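Local coordinates for MHC class I protein (Ginglymostoma cirratum, PDB 6LUP) that probably presents bound peptides to T cells, as an MHC class I heavy chain of the nurse shark holding its ligand in a groove, at residues A[9-23]-A[65-77]. Numbering follows the deposited sequence.
Sequences FTWSTAGSGIPEFVA and LRGWEPWGKANID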
loop_
_atom_site.group_PDB
_atom_site.type_symbol
_atom_site.label_atom_id
_atom_site.label_comp_id
_atom_site.label_asym_id
_atom_site.label_seq_id
_atom_site.Cartn_x
_atom_site.Cartn_y
_atom_site.Cartn_z
ATOM N N PHE A 9 -6.256 -4.733 8.138
ATOM C CA PHE A 9 -6.748 -6.098 8.278
ATOM C C PHE A 9 -7.670 -6.429 7.114
ATOM O O PHE A 9 -8.604 -5.675 6.836
ATOM C CB PHE A 9 -7.565 -6.250 9.564
ATOM C CG PHE A 9 -6.821 -5.926 10.831
ATOM C CD1 PHE A 9 -6.477 -4.616 11.149
ATOM C CD2 PHE A 9 -6.527 -6.928 11.745
ATOM C CE1 PHE A 9 -5.818 -4.321 12.337
ATOM C CE2 PHE A 9 -5.872 -6.641 12.937
ATOM C CZ PHE A 9 -5.512 -5.338 13.234
ATOM N N THR A 10 -7.422 -7.552 6.444
ATOM C CA THR A 10 -8.320 -8.022 5.390
ATOM C C THR A 10 -8.770 -9.455 5.654
ATOM O O THR A 10 -7.943 -10.364 5.761
ATOM C CB THR A 10 -7.681 -7.932 3.989
ATOM O OG1 THR A 10 -7.259 -6.589 3.741
ATOM C CG2 THR A 10 -8.671 -8.345 2.907
ATOM N N TRP A 11 -10.083 -9.635 5.766
ATOM C CA TRP A 11 -10.692 -10.958 5.812
ATOM C C TRP A 11 -11.375 -11.248 4.480
ATOM O O TRP A 11 -12.222 -10.475 4.021
ATOM C CB TRP A 11 -11.716 -11.056 6.942
ATOM C CG TRP A 11 -11.144 -10.955 8.322
ATOM C CD1 TRP A 11 -10.753 -11.989 9.123
ATOM C CD2 TRP A 11 -10.918 -9.757 9.078
ATOM N NE1 TRP A 11 -10.294 -11.514 10.328
ATOM C CE2 TRP A 11 -10.384 -10.147 10.330
ATOM C CE3 TRP A 11 -11.114 -8.393 8.824
ATOM C CZ2 TRP A 11 -10.040 -9.220 11.323
ATOM C CZ3 TRP A 11 -10.777 -7.474 9.814
ATOM C CH2 TRP A 11 -10.245 -7.894 11.049
ATOM N N SER A 12 -10.993 -12.360 3.859
ATOM C CA SER A 12 -11.602 -12.802 2.604
ATOM C C SER A 12 -12.363 -14.100 2.788
ATOM O O SER A 12 -12.000 -14.936 3.616
ATOM C CB SER A 12 -10.545 -12.994 1.516
ATOM O OG SER A 12 -9.913 -11.772 1.197
ATOM N N THR A 13 -13.414 -14.266 1.997
ATOM C CA THR A 13 -14.182 -15.499 1.984
ATOM C C THR A 13 -13.279 -16.663 1.577
ATOM O O THR A 13 -12.355 -16.490 0.776
ATOM C CB THR A 13 -15.384 -15.388 1.024
ATOM O OG1 THR A 13 -16.252 -16.510 1.213
ATOM C CG2 THR A 13 -14.929 -15.342 -0.428
ATOM N N ALA A 14 -13.527 -17.838 2.146
ATOM C CA ALA A 14 -12.772 -19.027 1.774
ATOM C C ALA A 14 -12.882 -19.216 0.266
ATOM O O ALA A 14 -13.979 -19.403 -0.272
ATOM C CB ALA A 14 -13.293 -20.248 2.515
ATOM N N GLY A 15 -11.740 -19.147 -0.411
ATOM C CA GLY A 15 -11.726 -19.075 -1.865
ATOM C C GLY A 15 -10.315 -19.133 -2.399
ATOM O O GLY A 15 -9.400 -19.589 -1.710
ATOM N N SER A 16 -10.135 -18.658 -3.626
ATOM C CA SER A 16 -8.881 -18.880 -4.346
ATOM C C SER A 16 -7.776 -17.865 -4.063
ATOM O O SER A 16 -8.016 -16.655 -4.010
ATOM C CB SER A 16 -9.132 -18.994 -5.859
ATOM O OG SER A 16 -9.600 -20.290 -6.206
ATOM N N GLY A 17 -6.565 -18.394 -3.874
ATOM C CA GLY A 17 -5.332 -17.612 -3.915
ATOM C C GLY A 17 -4.928 -16.960 -2.612
ATOM O O GLY A 17 -3.823 -17.185 -2.106
ATOM N N ILE A 18 -5.830 -16.150 -2.073
ATOM C CA ILE A 18 -5.533 -15.325 -0.914
ATOM C C ILE A 18 -5.896 -16.040 0.390
ATOM O O ILE A 18 -6.947 -16.685 0.465
ATOM C CB ILE A 18 -6.209 -13.932 -1.062
ATOM C CG1 ILE A 18 -5.426 -13.065 -2.069
ATOM C CG2 ILE A 18 -6.378 -13.208 0.270
ATOM C CD1 ILE A 18 -3.943 -12.884 -1.768
ATOM N N PRO A 19 -5.005 -15.959 1.406
ATOM C CA PRO A 19 -5.316 -16.434 2.756
ATOM C C PRO A 19 -6.566 -15.748 3.297
ATOM O O PRO A 19 -6.791 -14.571 3.014
ATOM C CB PRO A 19 -4.092 -16.005 3.569
ATOM C CG PRO A 19 -2.985 -15.950 2.577
ATOM C CD PRO A 19 -3.618 -15.464 1.306
ATOM N N GLU A 20 -7.366 -16.483 4.065
ATOM C CA GLU A 20 -8.648 -15.981 4.582
ATOM C C GLU A 20 -8.525 -14.727 5.458
ATOM O O GLU A 20 -9.481 -13.952 5.592
ATOM C CB GLU A 20 -9.377 -17.083 5.352
ATOM C CG GLU A 20 -9.764 -18.287 4.508
ATOM C CD GLU A 20 -10.547 -19.314 5.298
ATOM O OE1 GLU A 20 -10.083 -20.469 5.392
ATOM O OE2 GLU A 20 -11.621 -18.970 5.835
ATOM N N PHE A 21 -7.348 -14.551 6.056
ATOM C CA PHE A 21 -7.032 -13.382 6.854
ATOM C C PHE A 21 -5.589 -12.975 6.611
ATOM O O PHE A 21 -4.680 -13.802 6.661
ATOM C CB PHE A 21 -7.259 -13.670 8.338
ATOM C CG PHE A 21 -6.967 -12.501 9.243
ATOM C CD1 PHE A 21 -7.412 -11.217 8.922
ATOM C CD2 PHE A 21 -6.266 -12.687 10.431
ATOM C CE1 PHE A 21 -7.148 -10.145 9.759
ATOM C CE2 PHE A 21 -6.005 -11.621 11.276
ATOM C CZ PHE A 21 -6.447 -10.348 10.941
ATOM N N VAL A 22 -5.396 -11.692 6.334
ATOM C CA VAL A 22 -4.065 -11.110 6.209
ATOM C C VAL A 22 -4.059 -9.703 6.801
ATOM O O VAL A 22 -4.898 -8.863 6.461
ATOM C CB VAL A 22 -3.543 -11.128 4.752
ATOM C CG1 VAL A 22 -4.610 -10.647 3.783
ATOM C CG2 VAL A 22 -2.271 -10.301 4.615
ATOM N N ALA A 23 -3.118 -9.473 7.710
ATOM C CA ALA A 23 -2.925 -8.167 8.314
ATOM C C ALA A 23 -1.499 -7.689 8.105
ATOM O O ALA A 23 -0.558 -8.488 8.077
ATOM C CB ALA A 23 -3.255 -8.215 9.793
ATOM N N LEU A 65 -3.557 -11.095 17.060
ATOM C CA LEU A 65 -4.021 -11.347 15.707
ATOM C C LEU A 65 -4.800 -12.653 15.618
ATOM O O LEU A 65 -5.710 -12.787 14.795
ATOM C CB LEU A 65 -2.853 -11.312 14.719
ATOM C CG LEU A 65 -2.511 -9.962 14.065
ATOM C CD1 LEU A 65 -3.576 -9.547 13.063
ATOM C CD2 LEU A 65 -2.313 -8.854 15.091
ATOM N N ARG A 66 -4.461 -13.601 16.489
ATOM C CA ARG A 66 -5.222 -14.840 16.586
ATOM C C ARG A 66 -6.650 -14.599 17.051
ATOM O O ARG A 66 -7.548 -15.339 16.672
ATOM C CB ARG A 66 -4.518 -15.852 17.484
ATOM C CG ARG A 66 -3.462 -16.641 16.736
ATOM C CD ARG A 66 -2.510 -17.330 17.688
ATOM N NE ARG A 66 -1.444 -18.009 16.966
ATOM C CZ ARG A 66 -0.718 -19.002 17.465
ATOM N NH1 ARG A 66 -0.951 -19.449 18.694
ATOM N NH2 ARG A 66 0.235 -19.557 16.729
ATOM N N GLY A 67 -6.850 -13.564 17.864
ATOM C CA GLY A 67 -8.189 -13.152 18.277
ATOM C C GLY A 67 -8.944 -12.489 17.138
ATOM O O GLY A 67 -10.154 -12.688 16.982
ATOM N N TRP A 68 -8.228 -11.702 16.335
ATOM C CA TRP A 68 -8.828 -11.004 15.198
ATOM C C TRP A 68 -9.239 -11.962 14.079
ATOM O O TRP A 68 -10.207 -11.703 13.368
ATOM C CB TRP A 68 -7.871 -9.949 14.630
ATOM C CG TRP A 68 -7.777 -8.670 15.423
ATOM C CD1 TRP A 68 -6.696 -8.226 16.133
ATOM C CD2 TRP A 68 -8.789 -7.663 15.567
ATOM N NE1 TRP A 68 -6.975 -7.010 16.718
ATOM C CE2 TRP A 68 -8.252 -6.641 16.388
ATOM C CE3 TRP A 68 -10.098 -7.526 15.093
ATOM C CZ2 TRP A 68 -8.973 -5.500 16.736
ATOM C CZ3 TRP A 68 -10.821 -6.392 15.445
ATOM C CH2 TRP A 68 -10.254 -5.392 16.259
ATOM N N GLU A 69 -8.499 -13.061 13.933
ATOM C CA GLU A 69 -8.671 -13.984 12.802
ATOM C C GLU A 69 -10.080 -14.585 12.684
ATOM O O GLU A 69 -10.712 -14.457 11.628
ATOM C CB GLU A 69 -7.600 -15.081 12.816
ATOM C CG GLU A 69 -7.713 -16.061 11.656
ATOM C CD GLU A 69 -6.695 -17.189 11.712
ATOM O OE1 GLU A 69 -5.612 -17.016 12.319
ATOM O OE2 GLU A 69 -6.978 -18.258 11.133
ATOM N N PRO A 70 -10.577 -15.248 13.749
ATOM C CA PRO A 70 -11.945 -15.762 13.668
ATOM C C PRO A 70 -12.991 -14.645 13.601
ATOM O O PRO A 70 -13.993 -14.789 12.892
ATOM C CB PRO A 70 -12.099 -16.575 14.961
ATOM C CG PRO A 70 -11.036 -16.067 15.876
ATOM C CD PRO A 70 -9.901 -15.699 14.978
ATOM N N TRP A 71 -12.740 -13.545 14.314
ATOM C CA TRP A 71 -13.675 -12.423 14.410
ATOM C C TRP A 71 -14.198 -11.983 13.040
ATOM O O TRP A 71 -15.409 -11.979 12.797
ATOM C CB TRP A 71 -13.015 -11.247 15.134
ATOM C CG TRP A 71 -13.896 -10.028 15.298
ATOM C CD1 TRP A 71 -14.900 -9.854 16.208
ATOM C CD2 TRP A 71 -13.829 -8.813 14.540
ATOM N NE1 TRP A 71 -15.465 -8.609 16.064
ATOM C CE2 TRP A 71 -14.828 -7.949 15.046
ATOM C CE3 TRP A 71 -13.028 -8.372 13.481
ATOM C CZ2 TRP A 71 -15.049 -6.671 14.527
ATOM C CZ3 TRP A 71 -13.246 -7.095 12.964
ATOM C CH2 TRP A 71 -14.252 -6.262 13.490
ATOM N N GLY A 72 -13.275 -11.636 12.150
ATOM C CA GLY A 72 -13.624 -11.172 10.815
ATOM C C GLY A 72 -14.334 -12.207 9.960
ATOM O O GLY A 72 -15.210 -11.856 9.172
ATOM N N LYS A 73 -13.957 -13.476 10.107
ATOM C CA LYS A 73 -14.658 -14.544 9.407
ATOM C C LYS A 73 -16.111 -14.620 9.876
ATOM O O LYS A 73 -17.026 -14.669 9.054
ATOM C CB LYS A 73 -13.954 -15.896 9.556
ATOM C CG LYS A 73 -14.504 -16.948 8.598
ATOM C CD LYS A 73 -13.495 -18.038 8.266
ATOM C CE LYS A 73 -13.786 -19.341 8.994
ATOM N NZ LYS A 73 -13.108 -20.489 8.328
ATOM N N ALA A 74 -16.317 -14.604 11.193
ATOM C CA ALA A 74 -17.664 -14.563 11.761
ATOM C C ALA A 74 -18.447 -13.382 11.189
ATOM O O ALA A 74 -19.630 -13.509 10.858
ATOM C CB ALA A 74 -17.604 -14.481 13.275
ATOM N N ASN A 75 -17.765 -12.245 11.058
ATOM C CA ASN A 75 -18.358 -11.037 10.498
ATOM C C ASN A 75 -18.942 -11.248 9.103
ATOM O O ASN A 75 -20.065 -10.818 8.840
ATOM C CB ASN A 75 -17.349 -9.881 10.486
ATOM C CG ASN A 75 -17.129 -9.271 11.862
ATOM O OD1 ASN A 75 -16.449 -8.252 11.990
ATOM N ND2 ASN A 75 -17.704 -9.882 12.893
ATOM N N ILE A 76 -18.203 -11.919 8.218
ATOM C CA ILE A 76 -18.666 -12.093 6.835
ATOM C C ILE A 76 -19.989 -12.857 6.775
ATOM O O ILE A 76 -20.843 -12.542 5.950
ATOM C CB ILE A 76 -17.604 -12.706 5.877
ATOM C CG1 ILE A 76 -17.387 -14.200 6.147
ATOM C CG2 ILE A 76 -16.297 -11.921 5.942
ATOM C CD1 ILE A 76 -16.717 -14.958 5.016
ATOM N N ASP A 77 -20.160 -13.831 7.669
ATOM C CA ASP A 77 -21.418 -14.570 7.766
ATOM C C ASP A 77 -22.524 -13.723 8.379
ATOM O O ASP A 77 -23.666 -13.777 7.930
ATOM C CB ASP A 77 -21.247 -15.866 8.563
ATOM C CG ASP A 77 -20.462 -16.922 7.803
ATOM O OD1 ASP A 77 -19.213 -16.905 7.878
ATOM O OD2 ASP A 77 -21.096 -17.774 7.138
#
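W11 lies flat on the helix backbone at G72, whose CA stands 3.2 Å from the centroid of the indole five-membered ring and 4° off its normal, a CH-pi contact over one face. F21 CE1 backs the opposite face, which leaves the indole sandwiched between helix and neighbouring strand. With CG beside the backbone N (chi1 -66°), the W11 ring points its NE1 edge at the carbonyls of W68 and E69, just before the kink where the N of P70 has no bond to the previous turn. There NE1 makes two weak, bent hydrogen bonds, to W68 O at 3.0 Å and to E69 O at 3.2 Å, so one buried N-H is shared between two carbonyls.

Two aromatic pairs follow. The edge of F9 meets the face of the W68 five-membered ring, while W71 turns its edge to W11 in an offset edge-to-face pair. Among apolar contacts, L65 CD1 meets A23 CB (3.5 Å), F9 CE2 and F21 CZ together from the helix side, and F21 CD2 lies 3.6 Å from E69 CB.

Nearer solvent, K73 NZ bridges to E20 OE2 at 3.3 Å on the syn side of the carboxylate.

The axis of segment 65-77 crosses that of strand 9-12 at -51°, and helix 55-82 forms one wall of the MHC class I groove. L94 of strand 91-100 touches F9, W11 and W68, and the NE1 atoms of W68 and W71 bond the bound peptide's backbone.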